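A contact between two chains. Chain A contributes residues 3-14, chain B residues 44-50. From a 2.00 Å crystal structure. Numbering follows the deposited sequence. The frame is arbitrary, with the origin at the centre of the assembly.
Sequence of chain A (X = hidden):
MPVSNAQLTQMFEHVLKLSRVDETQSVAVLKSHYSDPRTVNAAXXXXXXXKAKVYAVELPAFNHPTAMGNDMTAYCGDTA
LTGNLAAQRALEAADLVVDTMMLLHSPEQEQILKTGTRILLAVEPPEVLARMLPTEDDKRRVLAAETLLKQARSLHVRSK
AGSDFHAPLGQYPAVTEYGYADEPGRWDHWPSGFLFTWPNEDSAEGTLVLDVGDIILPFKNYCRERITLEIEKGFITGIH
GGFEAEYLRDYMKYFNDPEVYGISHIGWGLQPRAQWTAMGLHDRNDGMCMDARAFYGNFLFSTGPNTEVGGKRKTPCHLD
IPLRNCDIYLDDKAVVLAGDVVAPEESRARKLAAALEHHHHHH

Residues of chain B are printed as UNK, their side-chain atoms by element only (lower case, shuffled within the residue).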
ATOM      1  N   VAL A   3     -13.882   3.595  15.076  1.00 22.24           N
ATOM      2  CA  VAL A   3     -12.764   3.883  16.029  1.00 22.36           C
ATOM      3  C   VAL A   3     -11.569   4.440  15.256  1.00 20.21           C
ATOM      4  O   VAL A   3     -11.025   3.714  14.402  1.00 20.25           O
ATOM      5  CB  VAL A   3     -12.369   2.634  16.851  1.00 22.13           C
ATOM      6  CG1 VAL A   3     -11.173   2.885  17.746  1.00 23.14           C
ATOM      7  CG2 VAL A   3     -13.515   2.113  17.693  1.00 23.56           C
ATOM      8  N   SER A   4     -11.135   5.660  15.592  1.00 19.72           N
ATOM      9  CA  SER A   4      -9.916   6.307  15.050  1.00 20.10           C
ATOM     10  C   SER A   4      -8.657   5.579  15.527  1.00 21.93           C
ATOM     11  O   SER A   4      -8.740   4.869  16.537  1.00 21.06           O
ATOM     12  CB  SER A   4      -9.845   7.775  15.435  1.00 20.58           C
ATOM     13  OG  SER A   4      -9.431   7.906  16.786  1.00 21.47           O
ATOM     14  N   ASN A   5      -7.512   5.797  14.864  1.00 24.93           N
ATOM     15  CA  ASN A   5      -6.182   5.219  15.251  1.00 26.36           C
ATOM     16  C   ASN A   5      -5.753   5.726  16.638  1.00 26.27           C
ATOM     17  O   ASN A   5      -5.296   4.904  17.438  1.00 25.99           O
ATOM     18  CB  ASN A   5      -5.069   5.533  14.249  1.00 31.01           C
ATOM     19  CG  ASN A   5      -5.214   4.828  12.909  1.00 33.20           C
ATOM     20  OD1 ASN A   5      -6.174   4.111  12.649  1.00 36.86           O
ATOM     21  ND2 ASN A   5      -4.233   5.010  12.046  1.00 33.50           N
ATOM     22  N   ALA A   6      -5.945   7.011  16.927  1.00 24.72           N
ATOM     23  CA  ALA A   6      -5.699   7.621  18.254  1.00 24.62           C
ATOM     24  C   ALA A   6      -6.546   6.930  19.321  1.00 23.03           C
ATOM     25  O   ALA A   6      -5.969   6.547  20.354  1.00 22.80           O
ATOM     26  CB  ALA A   6      -5.975   9.115  18.245  1.00 23.94           C
ATOM     27  N   GLN A   7      -7.853   6.805  19.117  1.00 23.10           N
ATOM     28  CA  GLN A   7      -8.739   6.169  20.124  1.00 24.75           C
ATOM     29  C   GLN A   7      -8.335   4.701  20.313  1.00 22.50           C
ATOM     30  O   GLN A   7      -8.348   4.267  21.465  1.00 19.37           O
ATOM     31  CB  GLN A   7     -10.225   6.283  19.786  1.00 28.18           C
ATOM     32  CG  GLN A   7     -11.120   5.738  20.896  1.00 34.99           C
ATOM     33  CD  GLN A   7     -12.588   5.988  20.642  1.00 38.62           C
ATOM     34  OE1 GLN A   7     -12.982   7.055  20.168  1.00 49.55           O
ATOM     35  NE2 GLN A   7     -13.406   4.987  20.938  1.00 45.93           N
ATOM     36  N   LEU A   8      -7.992   3.972  19.243  1.00 20.69           N
ATOM     37  CA  LEU A   8      -7.548   2.553  19.348  1.00 21.62           C
ATOM     38  C   LEU A   8      -6.267   2.443  20.208  1.00 21.32           C
ATOM     39  O   LEU A   8      -6.195   1.536  21.055  1.00 19.37           O
ATOM     40  CB  LEU A   8      -7.349   1.972  17.950  1.00 21.54           C
ATOM     41  CG  LEU A   8      -7.165   0.458  17.882  1.00 21.67           C
ATOM     42  CD1 LEU A   8      -8.304  -0.277  18.539  1.00 22.56           C
ATOM     43  CD2 LEU A   8      -7.036   0.022  16.445  1.00 22.59           C
ATOM     44  N   THR A   9      -5.297   3.332  20.013  1.00 20.96           N
ATOM     45  CA  THR A   9      -4.061   3.375  20.819  1.00 21.41           C
ATOM     46  C   THR A   9      -4.441   3.624  22.279  1.00 21.12           C
ATOM     47  O   THR A   9      -3.942   2.907  23.140  1.00 22.09           O
ATOM     48  CB  THR A   9      -3.121   4.454  20.280  1.00 21.45           C
ATOM     49  OG1 THR A   9      -2.783   3.992  18.985  1.00 22.56           O
ATOM     50  CG2 THR A   9      -1.880   4.642  21.114  1.00 24.23           C
ATOM     51  N   GLN A  10      -5.314   4.585  22.562  1.00 22.49           N
ATOM     52  CA  GLN A  10      -5.734   4.878  23.976  1.00 28.40           C
ATOM     53  C   GLN A  10      -6.404   3.660  24.602  1.00 25.46           C
ATOM     54  O   GLN A  10      -6.169   3.412  25.811  1.00 21.99           O
ATOM     55  CB  GLN A  10      -6.714   6.038  24.111  1.00 33.13           C
ATOM     56  CG  GLN A  10      -6.012   7.372  24.197  1.00 45.51           C
ATOM     57  CD  GLN A  10      -7.000   8.493  24.016  1.00 58.42           C
ATOM     58  OE1 GLN A  10      -8.137   8.404  24.490  1.00 65.34           O
ATOM     59  NE2 GLN A  10      -6.573   9.534  23.311  1.00 66.07           N
ATOM     60  N   MET A  11      -7.218   2.947  23.831  1.00 21.76           N
ATOM     61  CA  MET A  11      -7.877   1.715  24.335  1.00 22.12           C
ATOM     62  C   MET A  11      -6.777   0.723  24.715  1.00 20.23           C
ATOM     63  O   MET A  11      -6.897   0.100  25.795  1.00 16.88           O
ATOM     64  CB  MET A  11      -8.830   1.090  23.313  1.00 23.28           C
ATOM     65  CG  MET A  11     -10.158   1.867  23.165  1.00 27.78           C
ATOM     66  SD  MET A  11     -10.943   1.640  21.561  1.00 28.87           S
ATOM     67  CE  MET A  11     -11.101  -0.138  21.521  1.00 30.35           C
ATOM     68  N   PHE A  12      -5.768   0.540  23.859  1.00 18.86           N
ATOM     69  CA  PHE A  12      -4.701  -0.454  24.134  1.00 19.40           C
ATOM     70  C   PHE A  12      -3.873   0.003  25.342  1.00 21.63           C
ATOM     71  O   PHE A  12      -3.455  -0.855  26.164  1.00 18.91           O
ATOM     72  CB  PHE A  12      -3.829  -0.754  22.915  1.00 20.70           C
ATOM     73  CG  PHE A  12      -4.287  -1.960  22.131  1.00 21.42           C
ATOM     74  CD1 PHE A  12      -5.277  -1.852  21.163  1.00 20.01           C
ATOM     75  CD2 PHE A  12      -3.762  -3.217  22.393  1.00 22.85           C
ATOM     76  CE1 PHE A  12      -5.694  -2.970  20.454  1.00 21.59           C
ATOM     77  CE2 PHE A  12      -4.189  -4.335  21.688  1.00 20.87           C
ATOM     78  CZ  PHE A  12      -5.144  -4.205  20.709  1.00 21.97           C
ATOM     79  N   GLU A  13      -3.661   1.305  25.522  1.00 23.50           N
ATOM     80  CA  GLU A  13      -2.998   1.792  26.762  1.00 23.89           C
ATOM     81  C   GLU A  13      -3.825   1.361  27.978  1.00 24.24           C
ATOM     82  O   GLU A  13      -3.215   0.865  28.945  1.00 22.17           O
ATOM     83  CB  GLU A  13      -2.809   3.303  26.782  1.00 26.30           C
ATOM     84  CG  GLU A  13      -1.832   3.747  25.735  1.00 29.66           C
ATOM     85  CD  GLU A  13      -1.741   5.251  25.603  1.00 35.35           C
ATOM     86  OE1 GLU A  13      -1.286   5.876  26.588  1.00 34.13           O
ATOM     87  OE2 GLU A  13      -2.076   5.776  24.499  1.00 39.65           O
ATOM     88  N   HIS A  14      -5.144   1.565  27.953  1.00 22.47           N
ATOM     89  CA  HIS A  14      -6.052   1.197  29.074  1.00 23.74           C
ATOM     90  C   HIS A  14      -5.933  -0.300  29.396  1.00 23.66           C
ATOM     91  O   HIS A  14      -5.651  -0.658  30.568  1.00 26.49           O
ATOM     92  CB  HIS A  14      -7.491   1.621  28.768  1.00 25.83           C
ATOM     93  CG  HIS A  14      -8.484   1.049  29.726  1.00 29.42           C
ATOM     94  ND1 HIS A  14      -8.753   1.638  30.940  1.00 30.17           N
ATOM     95  CD2 HIS A  14      -9.298  -0.022  29.637  1.00 33.39           C
ATOM     96  CE1 HIS A  14      -9.670   0.942  31.574  1.00 33.14           C
ATOM     97  NE2 HIS A  14     -10.027  -0.084  30.794  1.00 33.16           N
TER
ATOM     98  N   UNK B  44      -0.916  14.397  13.239  1.00 22.38           N
ATOM     99  CA  UNK B  44      -2.343  14.135  13.579  1.00 22.42           C
ATOM    100  C   UNK B  44      -2.444  13.471  14.974  1.00 21.37           C
ATOM    101  O   UNK B  44      -3.263  13.911  15.794  1.00 19.25           O
ATOM    102  s   UNK B  44      -4.472  15.147  11.128  1.00 32.21           S
ATOM    103  c   UNK B  44      -5.867  14.078  10.794  1.00 34.26           C
ATOM    104  c   UNK B  44      -2.973  13.251  12.504  1.00 24.83           C
ATOM    105  c   UNK B  44      -3.129  13.938  11.127  1.00 26.33           C
ATOM    106  N   UNK B  45      -1.606  12.472  15.251  1.00 20.90           N
ATOM    107  CA  UNK B  45      -1.633  11.701  16.514  1.00 22.18           C
ATOM    108  C   UNK B  45      -1.217  12.633  17.661  1.00 20.32           C
ATOM    109  O   UNK B  45      -1.918  12.671  18.661  1.00 19.27           O
ATOM    110  c   UNK B  45      -0.765  10.441  16.422  1.00 25.12           C
ATOM    111  o   UNK B  45      -3.142   8.538  17.029  1.00 48.23           O
ATOM    112  c   UNK B  45      -1.404   9.327  15.583  1.00 33.02           C
ATOM    113  c   UNK B  45      -2.884   9.031  15.890  1.00 39.73           C
ATOM    114  o   UNK B  45      -3.803   9.344  15.027  1.00 36.92           O
ATOM    115  N   UNK B  46      -0.155  13.416  17.505  1.00 20.81           N
ATOM    116  CA  UNK B  46       0.368  14.275  18.593  1.00 21.38           C
ATOM    117  C   UNK B  46      -0.656  15.368  18.970  1.00 22.42           C
ATOM    118  O   UNK B  46      -0.849  15.623  20.189  1.00 21.11           O
ATOM    119  c   UNK B  46       1.688  14.882  18.203  1.00 22.15           C
ATOM    120  N   UNK B  47      -1.255  16.037  17.987  1.00 19.35           N
ATOM    121  CA  UNK B  47      -2.301  17.078  18.201  1.00 20.35           C
ATOM    122  C   UNK B  47      -3.444  16.500  19.055  1.00 22.82           C
ATOM    123  O   UNK B  47      -3.823  17.130  20.051  1.00 23.88           O
ATOM    124  c   UNK B  47      -2.797  17.616  16.884  1.00 17.98           C
ATOM    125  N   UNK B  48      -3.965  15.328  18.679  1.00 23.91           N
ATOM    126  CA  UNK B  48      -4.982  14.572  19.451  1.00 23.71           C
ATOM    127  C   UNK B  48      -4.466  14.233  20.855  1.00 24.67           C
ATOM    128  O   UNK B  48      -5.209  14.488  21.803  1.00 27.05           O
ATOM    129  c   UNK B  48      -5.399  13.345  18.644  1.00 25.41           C
ATOM    130  o   UNK B  48      -7.932  12.111  17.028  1.00 29.58           O
ATOM    131  n   UNK B  48      -6.080  11.953  15.803  1.00 27.86           N
ATOM    132  c   UNK B  48      -6.202  13.712  17.416  1.00 25.47           C
ATOM    133  c   UNK B  48      -6.813  12.511  16.737  1.00 26.29           C
ATOM    134  N   UNK B  49      -3.233  13.745  21.030  1.00 24.37           N
ATOM    135  CA  UNK B  49      -2.696  13.455  22.392  1.00 28.06           C
ATOM    136  C   UNK B  49      -2.737  14.732  23.236  1.00 25.54           C
ATOM    137  O   UNK B  49      -3.017  14.624  24.393  1.00 26.47           O
ATOM    138  c   UNK B  49      -1.721   8.885  24.056  1.00 66.37           C
ATOM    139  n   UNK B  49      -2.737   8.063  24.259  1.00 69.01           N
ATOM    140  c   UNK B  49      -1.261  12.918  22.363  1.00 32.47           C
ATOM    141  n   UNK B  49      -0.826   9.081  25.012  1.00 63.79           N
ATOM    142  n   UNK B  49      -1.634   9.527  22.897  1.00 61.78           N
ATOM    143  c   UNK B  49      -1.121  11.575  21.659  1.00 41.26           C
ATOM    144  c   UNK B  49      -0.584  10.458  22.525  1.00 50.61           C
ATOM    145  N   UNK B  50      -2.464  15.900  22.668  1.00 24.78           N
ATOM    146  CA  UNK B  50      -2.528  17.195  23.391  1.00 24.17           C
ATOM    147  C   UNK B  50      -3.980  17.667  23.555  1.00 25.85           C
ATOM    148  O   UNK B  50      -4.143  18.744  24.160  1.00 24.64           O
ATOM    149  c   UNK B  50       0.515  18.973  21.737  1.00 24.48           C
ATOM    150  c   UNK B  50      -0.204  17.904  22.537  1.00 25.55           C
ATOM    151  c   UNK B  50      -1.691  18.228  22.644  1.00 23.87           C
ATOM    152  c   UNK B  50       0.435  17.745  23.911  1.00 26.43           C
TER
HETATM  153  O   HOH W   1      -9.932  10.383  17.642  1.00 30.57           O
HETATM  154  O   HOH W   2      -6.602   8.977  14.822  1.00 20.80           O
HETATM  155  O   HOH W   3      -3.908   8.263  21.271  1.00 29.82           O

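Position 44 of chain B carries four side-chain atoms in an unbranched run: two carbons, a sulfur, and a terminal carbon. This side chain makes no contact with the chain A stretch. A thioether of this length is methionine, Met44(B).

Position 45 has three carbons, the third carrying two oxygens, hence a carboxylate. Its CA lies 6.0 Å from the CA of Ala6(A), the nearest approach of the two backbones. CA-to-CB points sideways, yet the end of the chain comes nearer, one oxygen reaching 3.0 Å from the CA of Ala6(A). Three carbons ending in a carboxylate give glutamate, Glu45(B). Its OE1 also lies 3.2 Å from Ala6(A) N, but the angle is poor and no direct hydrogen bond results. Instead, water 2 donates to OE2 of Glu45(B) at 2.8 Å and accepts from N of Ala6(A) at 3.0 Å.

Positions 46 and 47 each show a single side-chain carbon, out of reach of the chain A stretch. Both are alanine, Ala46(B) and Ala47(B).

Position 48 has three carbons, the third bonded to one oxygen and one nitrogen, with CA-to-CB directed toward the chain A stretch. The amide nitrogen of position 48 lies 3.7 Å from CB of Ala6(A). The terminal amide identifies glutamine, Gln48(B). Its NE2 donates to water 2 at 3.2 Å and makes a weak hydrogen bond to O of Met44(B) at 3.4 Å. Water 1 donates to OE1 of Gln48(B) at 2.7 Å and lies 2.7 Å from OG of Ser4(A), whose side chain also caps the helix, its OG accepting from N of Gln7(A) at 3.0 Å.

Position 49 has three carbons, a nitrogen, and a carbon bearing two more nitrogens: a guanidinium. One terminal nitrogen of position 49 lies 3.3 Å from CG of Gln10(A), which sits at the edge of the group, near its plane; the same nitrogen is close to OE2 of Glu13(A). The residue is arginine, Arg49(B). A salt bridge pairs NH2 of Arg49(B) with OE2 of Glu13(A), but the modelled 2.4 Å is a clash, leaving the placement of both atoms less sure. Water 3 accepts from NE of Arg49(B) at 3.1 Å and donates to O of Ala6(A) at 2.8 Å.

Position 50 has four carbons forked at the second, out of reach of the chain A stretch: leucine, Leu50(B).

The helices cross at 61°, with axes no closer than 10.3 Å; the two stretches together bury 302 Å². The small side chain of Ala6(A) faces Glu45(B) and Gln48(B). No direct hydrogen bond crosses; three waters link the polar groups. A salt bridge between Glu13(A) and Arg49(B) lies farther along the chain A helix, though its modelled geometry is too tight to carry weight.

Chain B 44-50: MEAAQRL
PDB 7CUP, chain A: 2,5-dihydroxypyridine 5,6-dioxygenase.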